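Local coordinates for extracellular solute-binding protein, family 1 (Bifidobacterium longum subsp. infantis ATCC 15697, PDB 3OMB) that probably captures a solute outside the cell for uptake by an ABC transporter, and holds a magnesium ion at a site of its own, at residues V128-K133 with V423-D428; K139-D144 with S347-A352. All blocks are in the same frame, centred on the assembly; numbering follows the deposited sequence.

Contacts 1 and 2 lie about 11 Å apart, centre to centre, and illustrate how distant parts of a chain converge on one helical pair. Helices 126-134 and 136-142 follow each other directly; the first meets V423-D428 and the second S347-A352, which comes earlier in the chain than V423-D428, and this order nests contact 2 inside the loop that contact 1 closes. The two contacts touch: the F132 ring packs on K139 and S142, and F131 CZ reaches L349 CD2. Strand 152-155 serves both, pairing with strand 349-350 and bonding through G155 to G424 and I426. Late segments are thereby gathered onto an early part of the chain, probably within one lobe of the two-lobed binding-protein fold.

Contact 1: V128-K133 with V423-D428; sequences VKAFFK and VGWIPD
F131 and W425 lie against each other as two flat groups, each ring receiving the other residue's CB over a face. F131 CB sits over the five-membered ring of W425, 3.4 Å from its centroid and only 4° off the ring normal. In return W425 CB stands over a face of the F131 ring, 3.6 Å from that centroid. The two side chains run antiparallel alongside one another; the ring planes are inclined by 28° and overlap little, which makes this a pair of reciprocal CH-pi contacts rather than a full stack. F131 CD1 and W425 CE3, at 3.3 Å, mark the tightest point. W425 gets there with its CG between the backbone N and carbonyl carbon (chi1 75°), which lays the indole against the helix, while P427 CB covers the indole's opposite face.

The looser side is at A130, on the partly exposed margin. There A130 CB stands 3.9 Å from W425 CZ2, and A130 O lies 3.7 Å from W425 CH2, approaching obliquely. K129 and K133 on the same helix are exposed. The loop that carries W425 leads from helix 403-411 to strand 431-433; W425 N bonds to S379 OG, while D428 N bonds to Q134 at the end of helix 126-134 and D428 OD1 makes a salt bridge to K135. Without the indole, as with an alanine here, the F131 methylene would probably lose the ring face it lies on and a gap would open between F131 and P427. Where F131 and A130 meet W425 there is no hydrogen bond or salt bridge, which implies that this interface relies on fit and on the weak attraction of C-H groups for aromatic faces, with polar bonds at its margin.

Contact 2: K139-D144 with S347-A352; sequences KKMSTD and SELSPA
M141, a selenomethionine, reaches from the last turn of helix 136-142 to the short strand 349-350, and its side chain can be followed atom by atom. The bond from CA to CB is directed at the strand, yet neither CB nor CG comes within 4.2 Å of S347-A352; these two methylenes span the distance. The first torsion, -91°, is displaced from the usual staggered value, and beyond CG the chain runs extended, carrying the selenium straight on to its partners. SE stands over the face of the peptide link between S350 and P351, 3.8 Å from P351 N and 3.9 Å from S350 C, with P351 CG at 4.0 Å along the proline ring. At the tip, CE meets L349 CB at 3.6 Å and comes within 4.0 Å of L349 O. L349 CB lies against both CE and SE, the two side chains meeting at a slant.

The partner surface is a junction between two sheets. Strand 349-350 pairs antiparallel with strand 152-155, S350 bonding to D154; at P351 the chain turns a corner, and strand 352-356 goes on as an outer strand of the mixed sheet that also contains 41-48 and 98-100. Such a passage is consistent with the return of the chain to the first lobe in a two-lobed solute-binding protein. M141 also touches A153 of strand 152-155 and D464 of a nearby loop, and S142 OG ties the same helix to that strand through A153 N.

Just past the helix, T143 OG1 donates to K139 O over 2.8 Å. The hydroxyl approaches somewhat off the line of the carbonyl bond, at 147° at the oxygen, and out of the carbonyl plane.

Contact 1: V128-K133 with V423-D428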
loop_
_atom_site.group_PDB
_atom_site.type_symbol
_atom_site.label_atom_id
_atom_site.label_comp_id
_atom_site.label_asym_id
_atom_site.label_seq_id
_atom_site.Cartn_x
_atom_site.Cartn_y
_atom_site.Cartn_z
ATOM N N VAL A 128 4.437 20.904 9.206
ATOM C CA VAL A 128 4.340 19.562 9.796
ATOM C C VAL A 128 3.332 19.551 10.942
ATOM O O VAL A 128 2.490 18.627 11.032
ATOM C CB VAL A 128 5.712 19.088 10.278
ATOM C CG1 VAL A 128 5.610 17.724 10.903
ATOM C CG2 VAL A 128 6.716 19.118 9.103
ATOM N N LYS A 129 3.395 20.577 11.803
ATOM C CA LYS A 129 2.411 20.717 12.889
ATOM C C LYS A 129 0.987 20.772 12.326
ATOM O O LYS A 129 0.062 20.177 12.883
ATOM C CB LYS A 129 2.679 21.947 13.776
ATOM C CG LYS A 129 3.868 21.795 14.740
ATOM C CD LYS A 129 3.780 22.783 15.894
ATOM C CE LYS A 129 4.123 24.199 15.469
ATOM N NZ LYS A 129 3.805 25.165 16.597
ATOM N N ALA A 130 0.822 21.480 11.218
ATOM C CA ALA A 130 -0.487 21.579 10.542
ATOM C C ALA A 130 -0.975 20.211 10.046
ATOM O O ALA A 130 -2.158 19.893 10.143
ATOM C CB ALA A 130 -0.408 22.560 9.387
ATOM N N PHE A 131 -0.041 19.424 9.526
ATOM C CA PHE A 131 -0.289 18.094 9.016
ATOM C C PHE A 131 -0.764 17.227 10.182
ATOM O O PHE A 131 -1.821 16.580 10.085
ATOM C CB PHE A 131 0.998 17.575 8.337
ATOM C CG PHE A 131 0.952 16.127 7.853
ATOM C CD1 PHE A 131 -0.220 15.546 7.342
ATOM C CD2 PHE A 131 2.121 15.368 7.853
ATOM C CE1 PHE A 131 -0.235 14.229 6.882
ATOM C CE2 PHE A 131 2.124 14.044 7.387
ATOM C CZ PHE A 131 0.943 13.470 6.904
ATOM N N PHE A 132 -0.019 17.256 11.295
ATOM C CA PHE A 132 -0.369 16.473 12.480
ATOM C C PHE A 132 -1.732 16.883 13.044
ATOM O O PHE A 132 -2.469 16.043 13.551
ATOM C CB PHE A 132 0.677 16.600 13.592
ATOM C CG PHE A 132 2.024 15.951 13.282
ATOM C CD1 PHE A 132 2.218 15.160 12.133
ATOM C CD2 PHE A 132 3.088 16.097 14.181
ATOM C CE1 PHE A 132 3.463 14.554 11.881
ATOM C CE2 PHE A 132 4.337 15.492 13.934
ATOM C CZ PHE A 132 4.517 14.718 12.787
ATOM N N LYS A 133 -2.087 18.162 12.939
ATOM C CA LYS A 133 -3.345 18.611 13.509
ATOM C C LYS A 133 -4.537 18.076 12.714
ATOM O O LYS A 133 -5.501 17.576 13.307
ATOM C CB LYS A 133 -3.394 20.131 13.619
ATOM C CG LYS A 133 -4.677 20.654 14.254
ATOM C CD LYS A 133 -4.725 22.163 14.222
ATOM C CE LYS A 133 -6.159 22.654 14.325
ATOM N NZ LYS A 133 -6.181 24.088 14.727
ATOM N N VAL A 423 7.139 13.574 -0.268
ATOM C CA VAL A 423 7.368 13.690 1.145
ATOM C C VAL A 423 6.828 15.078 1.481
ATOM O O VAL A 423 7.433 16.095 1.157
ATOM C CB VAL A 423 8.862 13.516 1.433
ATOM C CG1 VAL A 423 9.158 13.720 2.881
ATOM C CG2 VAL A 423 9.299 12.118 1.034
ATOM N N GLY A 424 5.664 15.110 2.106
ATOM C CA GLY A 424 4.884 16.335 2.241
ATOM C C GLY A 424 3.486 15.847 2.532
ATOM O O GLY A 424 3.310 14.696 2.909
ATOM N N TRP A 425 2.491 16.704 2.387
ATOM C CA TRP A 425 1.124 16.274 2.630
ATOM C C TRP A 425 0.159 17.123 1.809
ATOM O O TRP A 425 0.376 18.306 1.643
ATOM C CB TRP A 425 0.775 16.294 4.118
ATOM C CG TRP A 425 0.536 17.666 4.720
ATOM C CD1 TRP A 425 1.455 18.677 4.848
ATOM C CD2 TRP A 425 -0.691 18.162 5.283
ATOM N NE1 TRP A 425 0.878 19.760 5.462
ATOM C CE2 TRP A 425 -0.442 19.484 5.721
ATOM C CE3 TRP A 425 -1.979 17.624 5.445
ATOM C CZ2 TRP A 425 -1.429 20.278 6.336
ATOM C CZ3 TRP A 425 -2.973 18.420 6.060
ATOM C CH2 TRP A 425 -2.689 19.736 6.486
ATOM N N ILE A 426 -0.878 16.490 1.267
ATOM C CA ILE A 426 -1.910 17.199 0.518
ATOM C C ILE A 426 -3.023 17.463 1.504
ATOM O O ILE A 426 -3.655 16.505 1.985
ATOM C CB ILE A 426 -2.493 16.369 -0.656
ATOM C CG1 ILE A 426 -1.398 15.920 -1.638
ATOM C CG2 ILE A 426 -3.599 17.174 -1.406
ATOM C CD1 ILE A 426 -0.705 17.030 -2.330
ATOM N N PRO A 427 -3.271 18.753 1.811
ATOM C CA PRO A 427 -4.248 19.118 2.851
ATOM C C PRO A 427 -5.689 18.911 2.368
ATOM O O PRO A 427 -5.936 18.933 1.155
ATOM C CB PRO A 427 -3.957 20.593 3.095
ATOM C CG PRO A 427 -3.441 21.095 1.703
ATOM C CD PRO A 427 -2.688 19.931 1.128
ATOM N N ASP A 428 -6.627 18.720 3.302
ATOM C CA ASP A 428 -8.027 18.460 2.933
ATOM C C ASP A 428 -8.660 19.621 2.192
ATOM O O ASP A 428 -9.616 19.430 1.415
ATOM C CB ASP A 428 -8.880 18.128 4.136
ATOM C CG ASP A 428 -8.618 16.729 4.672
ATOM O OD1 ASP A 428 -7.900 15.940 3.994
ATOM O OD2 ASP A 428 -9.131 16.433 5.779
#

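Contact 2: K139-D144 with S347-A352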
loop_
_atom_site.group_PDB
_atom_site.type_symbol
_atom_site.label_atom_id
_atom_site.label_comp_id
_atom_site.label_asym_id
_atom_site.label_seq_id
_atom_site.Cartn_x
_atom_site.Cartn_y
_atom_site.Cartn_z
ATOM N N LYS A 139 0.527 11.956 12.837
ATOM C CA LYS A 139 1.262 12.240 14.073
ATOM C C LYS A 139 1.678 10.942 14.760
ATOM O O LYS A 139 2.825 10.795 15.200
ATOM C CB LYS A 139 0.407 13.070 15.023
ATOM C CG LYS A 139 1.139 13.441 16.295
ATOM C CD LYS A 139 0.679 14.799 16.767
ATOM C CE LYS A 139 -0.180 14.727 17.981
ATOM N NZ LYS A 139 -0.107 16.078 18.638
ATOM N N LYS A 140 0.747 10.001 14.824
ATOM C CA LYS A 140 0.988 8.752 15.511
ATOM C C LYS A 140 1.992 7.897 14.758
ATOM O O LYS A 140 2.892 7.324 15.374
ATOM C CB LYS A 140 -0.323 8.015 15.745
ATOM C CG LYS A 140 -1.170 8.582 16.877
ATOM C CD LYS A 140 -2.349 7.648 17.114
ATOM C CE LYS A 140 -3.663 8.363 17.291
ATOM N NZ LYS A 140 -3.671 9.002 18.624
HETATM N N MSE A 141 1.856 7.838 13.433
HETATM C CA MSE A 141 2.873 7.238 12.560
HETATM C C MSE A 141 4.264 7.850 12.750
HETATM O O MSE A 141 5.282 7.144 12.704
HETATM C CB MSE A 141 2.505 7.436 11.103
HETATM C CG MSE A 141 1.701 6.352 10.508
HETATM SE SE MSE A 141 1.597 6.709 8.571
HETATM C CE MSE A 141 0.081 5.544 8.239
ATOM N N SER A 142 4.302 9.154 12.957
ATOM C CA SER A 142 5.580 9.870 13.022
ATOM C C SER A 142 6.263 9.868 14.378
ATOM O O SER A 142 7.449 10.176 14.459
ATOM C CB SER A 142 5.410 11.299 12.536
ATOM O OG SER A 142 4.866 11.292 11.229
ATOM N N THR A 143 5.524 9.497 15.429
ATOM C CA THR A 143 5.977 9.579 16.821
ATOM C C THR A 143 6.054 8.173 17.428
ATOM O O THR A 143 5.078 7.398 17.380
ATOM C CB THR A 143 4.985 10.413 17.670
ATOM O OG1 THR A 143 4.766 11.676 17.042
ATOM C CG2 THR A 143 5.480 10.635 19.102
ATOM N N ASP A 144 7.203 7.844 18.006
ATOM C CA ASP A 144 7.326 6.559 18.660
ATOM C C ASP A 144 6.824 6.630 20.103
ATOM O O ASP A 144 6.356 7.676 20.579
ATOM C CB ASP A 144 8.752 5.996 18.563
ATOM C CG ASP A 144 9.787 6.876 19.256
ATOM O OD1 ASP A 144 9.453 7.575 20.242
ATOM O OD2 ASP A 144 10.955 6.849 18.819
ATOM N N SER A 347 -4.973 4.418 1.605
ATOM C CA SER A 347 -3.914 4.690 0.630
ATOM C C SER A 347 -3.289 6.091 0.793
ATOM O O SER A 347 -2.448 6.482 0.000
ATOM C CB SER A 347 -4.470 4.533 -0.789
ATOM O OG SER A 347 -5.129 3.286 -0.944
ATOM N N GLU A 348 -3.705 6.832 1.818
ATOM C CA GLU A 348 -3.344 8.243 1.942
ATOM C C GLU A 348 -1.981 8.452 2.602
ATOM O O GLU A 348 -1.082 9.071 2.011
ATOM C CB GLU A 348 -4.403 9.006 2.740
ATOM C CG GLU A 348 -4.054 10.498 2.874
ATOM C CD GLU A 348 -5.130 11.304 3.598
ATOM O OE1 GLU A 348 -4.987 12.557 3.679
ATOM O OE2 GLU A 348 -6.118 10.687 4.067
ATOM N N LEU A 349 -1.858 7.943 3.827
ATOM C CA LEU A 349 -0.677 8.126 4.653
ATOM C C LEU A 349 0.336 7.017 4.502
ATOM O O LEU A 349 -0.006 5.863 4.271
ATOM C CB LEU A 349 -1.055 8.240 6.130
ATOM C CG LEU A 349 -2.052 9.347 6.463
ATOM C CD1 LEU A 349 -2.483 9.228 7.919
ATOM C CD2 LEU A 349 -1.511 10.766 6.136
ATOM N N SER A 350 1.600 7.386 4.656
ATOM C CA SER A 350 2.699 6.471 4.430
ATOM C C SER A 350 3.819 6.839 5.401
ATOM O O SER A 350 4.181 8.007 5.499
ATOM C CB SER A 350 3.140 6.576 2.968
ATOM O OG SER A 350 4.421 6.023 2.781
ATOM N N PRO A 351 4.342 5.847 6.157
ATOM C CA PRO A 351 5.292 6.221 7.199
ATOM C C PRO A 351 6.656 6.498 6.604
ATOM O O PRO A 351 6.892 6.182 5.435
ATOM C CB PRO A 351 5.351 4.984 8.110
ATOM C CG PRO A 351 4.335 4.001 7.574
ATOM C CD PRO A 351 4.020 4.406 6.171
ATOM N N ALA A 352 7.527 7.120 7.398
ATOM C CA ALA A 352 8.951 7.240 7.076
ATOM C C ALA A 352 9.299 7.997 5.792
ATOM O O ALA A 352 10.078 7.526 4.968
ATOM C CB ALA A 352 9.612 5.836 7.081
#